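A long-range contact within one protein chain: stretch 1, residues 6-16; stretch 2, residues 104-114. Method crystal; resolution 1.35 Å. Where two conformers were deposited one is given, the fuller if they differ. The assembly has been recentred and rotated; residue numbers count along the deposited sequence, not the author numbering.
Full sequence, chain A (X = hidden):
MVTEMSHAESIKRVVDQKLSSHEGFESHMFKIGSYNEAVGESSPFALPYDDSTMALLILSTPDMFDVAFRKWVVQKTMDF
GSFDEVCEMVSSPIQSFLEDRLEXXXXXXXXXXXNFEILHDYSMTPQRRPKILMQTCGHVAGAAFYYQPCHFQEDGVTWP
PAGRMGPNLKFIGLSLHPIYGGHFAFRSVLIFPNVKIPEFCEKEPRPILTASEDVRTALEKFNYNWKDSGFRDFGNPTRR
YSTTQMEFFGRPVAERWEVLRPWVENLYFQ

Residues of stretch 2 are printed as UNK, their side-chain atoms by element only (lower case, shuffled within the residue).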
# COMPACT_ATOMS: atom_id res chain seq x y z
N SER A 6 2.81 -17.72 -19.23
CA SER A 6 1.43 -17.53 -19.68
C SER A 6 0.51 -17.65 -18.50
O SER A 6 -0.39 -16.84 -18.31
CB SER A 6 1.04 -18.57 -20.73
OG SER A 6 1.74 -18.37 -21.94
N HIS A 7 0.73 -18.70 -17.70
CA HIS A 7 -0.10 -18.91 -16.51
C HIS A 7 0.05 -17.75 -15.51
O HIS A 7 -0.95 -17.22 -15.01
CB HIS A 7 0.21 -20.26 -15.86
CG HIS A 7 -0.69 -20.59 -14.73
ND1 HIS A 7 -2.06 -20.62 -14.86
CD2 HIS A 7 -0.43 -20.91 -13.43
CE1 HIS A 7 -2.61 -20.95 -13.70
NE2 HIS A 7 -1.64 -21.15 -12.83
N ALA A 8 1.28 -17.31 -15.27
CA ALA A 8 1.52 -16.14 -14.43
C ALA A 8 0.77 -14.90 -14.96
O ALA A 8 0.18 -14.16 -14.19
CB ALA A 8 3.02 -15.84 -14.34
N GLU A 9 0.81 -14.70 -16.28
CA GLU A 9 0.10 -13.58 -16.90
C GLU A 9 -1.43 -13.71 -16.74
O GLU A 9 -2.10 -12.73 -16.46
CB GLU A 9 0.51 -13.41 -18.38
CG GLU A 9 1.88 -12.77 -18.51
CD GLU A 9 2.45 -12.78 -19.90
OE1 GLU A 9 1.73 -13.16 -20.86
OE2 GLU A 9 3.64 -12.41 -20.05
N SER A 10 -1.94 -14.94 -16.81
CA SER A 10 -3.40 -15.19 -16.62
C SER A 10 -3.81 -14.92 -15.17
O SER A 10 -4.88 -14.37 -14.92
CB SER A 10 -3.77 -16.64 -17.01
OG SER A 10 -3.60 -16.87 -18.41
N ILE A 11 -2.94 -15.27 -14.24
CA ILE A 11 -3.17 -14.96 -12.83
C ILE A 11 -3.24 -13.45 -12.62
O ILE A 11 -4.19 -12.92 -12.01
CB ILE A 11 -2.09 -15.58 -11.94
CG1 ILE A 11 -2.27 -17.09 -11.88
CG2 ILE A 11 -2.12 -14.98 -10.54
CD1 ILE A 11 -1.05 -17.82 -11.32
N LYS A 12 -2.23 -12.74 -13.12
CA LYS A 12 -2.21 -11.30 -12.96
C LYS A 12 -3.43 -10.66 -13.64
O LYS A 12 -4.01 -9.69 -13.12
CB LYS A 12 -0.91 -10.70 -13.50
CG LYS A 12 -0.77 -9.21 -13.18
CD LYS A 12 0.59 -8.69 -13.59
CE LYS A 12 0.90 -7.33 -13.01
NZ LYS A 12 -0.00 -6.26 -13.49
N ARG A 13 -3.86 -11.23 -14.77
CA ARG A 13 -4.99 -10.67 -15.51
C ARG A 13 -6.28 -10.73 -14.69
O ARG A 13 -7.03 -9.78 -14.66
CB ARG A 13 -5.19 -11.39 -16.84
CG ARG A 13 -6.06 -10.62 -17.84
CD ARG A 13 -5.40 -9.31 -18.30
NE ARG A 13 -4.09 -9.55 -18.91
CZ ARG A 13 -3.88 -9.90 -20.18
NH1 ARG A 13 -4.90 -9.96 -21.06
NH2 ARG A 13 -2.64 -10.13 -20.59
N VAL A 14 -6.51 -11.83 -13.99
CA VAL A 14 -7.73 -11.93 -13.15
C VAL A 14 -7.69 -10.89 -12.02
O VAL A 14 -8.67 -10.24 -11.72
CB VAL A 14 -7.91 -13.31 -12.52
CG1 VAL A 14 -9.12 -13.32 -11.58
CG2 VAL A 14 -8.08 -14.32 -13.59
N VAL A 15 -6.53 -10.76 -11.39
CA VAL A 15 -6.36 -9.78 -10.33
C VAL A 15 -6.67 -8.38 -10.86
O VAL A 15 -7.40 -7.59 -10.22
CB VAL A 15 -4.95 -9.86 -9.70
CG1 VAL A 15 -4.74 -8.76 -8.68
CG2 VAL A 15 -4.75 -11.24 -9.06
N ASP A 16 -6.13 -8.07 -12.03
CA ASP A 16 -6.27 -6.74 -12.62
C ASP A 16 -7.69 -6.49 -13.18
O ASP A 16 -8.13 -5.34 -13.26
CB ASP A 16 -5.22 -6.54 -13.70
CG ASP A 16 -3.82 -6.39 -13.13
OD1 ASP A 16 -3.69 -6.10 -11.90
OD2 ASP A 16 -2.85 -6.50 -13.89
N UNK A 104 -14.05 -10.91 -3.39
CA UNK A 104 -14.62 -10.96 -4.75
C UNK A 104 -13.55 -11.37 -5.79
O UNK A 104 -13.79 -12.23 -6.65
c UNK A 104 -15.63 -9.56 -6.60
c UNK A 104 -16.56 -9.45 -4.24
c UNK A 104 -17.09 -8.02 -4.18
c UNK A 104 -15.29 -9.62 -5.10
N UNK A 105 -12.38 -10.77 -5.66
CA UNK A 105 -11.27 -11.11 -6.50
C UNK A 105 -10.89 -12.59 -6.33
O UNK A 105 -10.65 -13.29 -7.30
c UNK A 105 -10.08 -10.21 -6.19
s UNK A 105 -7.82 -11.77 -6.38
c UNK A 105 -8.86 -10.46 -7.04
c UNK A 105 -7.17 -10.93 -4.98
N UNK A 106 -10.79 -13.03 -5.07
CA UNK A 106 -10.30 -14.37 -4.76
C UNK A 106 -11.21 -15.44 -5.30
O UNK A 106 -10.74 -16.50 -5.71
o UNK A 106 -9.09 -13.76 -2.74
c UNK A 106 -10.17 -14.53 -3.24
N UNK A 107 -12.50 -15.16 -5.32
CA UNK A 107 -13.47 -16.12 -5.84
C UNK A 107 -13.23 -16.41 -7.32
O UNK A 107 -13.37 -17.55 -7.78
c UNK A 107 -14.86 -15.57 -5.62
c UNK A 107 -16.71 -15.13 -3.92
o UNK A 107 -17.46 -14.98 -4.90
c UNK A 107 -15.30 -15.65 -4.15
o UNK A 107 -17.06 -14.88 -2.73
N UNK A 108 -12.80 -15.41 -8.06
CA UNK A 108 -12.41 -15.61 -9.45
C UNK A 108 -11.00 -16.20 -9.57
O UNK A 108 -10.75 -17.07 -10.42
c UNK A 108 -16.19 -13.84 -11.30
n UNK A 108 -17.30 -14.80 -11.56
c UNK A 108 -13.90 -13.70 -10.28
c UNK A 108 -12.50 -14.31 -10.23
c UNK A 108 -14.86 -14.56 -11.07
N UNK A 109 -10.06 -15.69 -8.75
CA UNK A 109 -8.67 -16.10 -8.83
C UNK A 109 -8.52 -17.60 -8.55
O UNK A 109 -7.72 -18.26 -9.20
c UNK A 109 -7.83 -15.29 -7.83
c UNK A 109 -5.68 -15.52 -9.12
c UNK A 109 -5.64 -14.79 -6.77
c UNK A 109 -6.34 -15.66 -7.79
N UNK A 110 -9.29 -18.13 -7.61
CA UNK A 110 -9.20 -19.56 -7.24
C UNK A 110 -9.47 -20.48 -8.44
O UNK A 110 -9.01 -21.63 -8.48
c UNK A 110 -11.53 -17.76 -2.07
n UNK A 110 -11.18 -17.06 -0.99
n UNK A 110 -10.69 -18.69 -2.54
c UNK A 110 -10.93 -19.54 -3.72
c UNK A 110 -10.19 -19.91 -6.12
n UNK A 110 -12.72 -17.53 -2.64
c UNK A 110 -9.80 -19.39 -4.75
N UNK A 111 -10.24 -20.00 -9.41
CA UNK A 111 -10.55 -20.80 -10.60
C UNK A 111 -9.40 -20.81 -11.63
O UNK A 111 -9.39 -21.63 -12.56
c UNK A 111 -13.04 -20.39 -10.31
c UNK A 111 -15.38 -19.52 -10.04
n UNK A 111 -16.57 -18.96 -10.74
c UNK A 111 -11.85 -20.31 -11.24
c UNK A 111 -14.33 -19.99 -11.01
N UNK A 112 -8.46 -19.89 -11.47
CA UNK A 112 -7.26 -19.81 -12.33
C UNK A 112 -6.03 -20.44 -11.63
O UNK A 112 -5.25 -21.17 -12.25
c UNK A 112 -5.65 -18.19 -13.48
c UNK A 112 -8.13 -17.80 -13.59
c UNK A 112 -6.98 -18.33 -12.73
N UNK A 113 -5.86 -20.15 -10.34
CA UNK A 113 -4.78 -20.75 -9.52
C UNK A 113 -5.29 -20.92 -8.10
O UNK A 113 -5.54 -19.94 -7.41
c UNK A 113 -2.34 -20.50 -8.73
o UNK A 113 -1.31 -22.64 -8.47
c UNK A 113 -3.51 -19.89 -9.53
o UNK A 113 -2.04 -22.15 -10.47
c UNK A 113 -1.87 -21.87 -9.27
N UNK A 114 -5.57 -22.17 -7.71
CA UNK A 114 -6.29 -22.42 -6.45
C UNK A 114 -5.46 -22.13 -5.20
O UNK A 114 -6.00 -21.76 -4.18
c UNK A 114 -5.88 -24.95 -6.21
c UNK A 114 -6.87 -23.84 -6.42
o UNK A 114 -7.79 -26.39 -6.31
o UNK A 114 -5.83 -27.36 -6.25
c UNK A 114 -6.54 -26.33 -6.25

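Position 104 carries four carbons, forked at the first, one arm two carbons long; it lies out of reach of stretch 1. That shape is Ile 104. Position 105 has two carbons, a sulfur and a last carbon in an unbranched line, its CA-to-CB bond pointing toward stretch 1, the sulfur 4.1 Å from Val 15 CG2. A thioether chain is Met 105, buried.

At position 106 one carbon bears one oxygen, and the CA-to-CB bond points away from the partner helix: Ser 106. Position 107 has three carbons, the third carrying two oxygens, out of reach; it is a carboxylate on a two-carbon spacer, Glu 107. Position 108 shows four carbons in a row ending in nitrogen. Its CB sits 3.8 Å from Val 14 CG1, yet the end of the chain leads away. This is Lys 108, which lends its aliphatic root to the contact and leaves its amine exposed.

Position 109 holds four carbons forked at the second, its end leaning in between Ile 11 and Val 15. That makes it Leu 109, with CD1 3.9 Å from Ile 11 CG2 and CD2 4.3 Å from Val 15 CG2, so the forked end packs against two residues one helical turn apart. Position 110, three carbons, a nitrogen and a carbon with two more nitrogens, is the guanidinium of Arg 110; position 111, four carbons ending in nitrogen, is Lys 111. Neither reaches stretch 1.

At position 112 one carbon carries two others, pointing toward stretch 1 and meeting Ile 11 and Val 14: a beta-branched Val 112. Its CG2 lies 3.5 Å from Val 14 CG2 and its CG1 3.9 Å from Ile 11 CG1. Position 113 has three carbons, the third with two oxygens, one of them 2.6 Å from His 7 NE2, and its CB is 3.7 Å from Ile 11 CD1. This is Glu 113. Position 114 has the same atom pattern but is out of reach: Glu 114.

The axes of helix 6-16 and helix 104-109 run roughly antiparallel, at 149°, with a closest approach of 9.3 Å; apolar side chains pack between the two stretches. His 7, Ile 11, Val 14 and Val 15 supply one helical face, at spacings of four, three and one; Met 105, Leu 109 and Val 112 answer in reverse order. At the far end from Met 105, His 7 NE2 donates a nearly straight hydrogen bond to Glu 113 OE2 (2.6 Å, 169°), with the acceptor at the ring edge.

Stretch 2 (104-114) IMSEKLRKVEE
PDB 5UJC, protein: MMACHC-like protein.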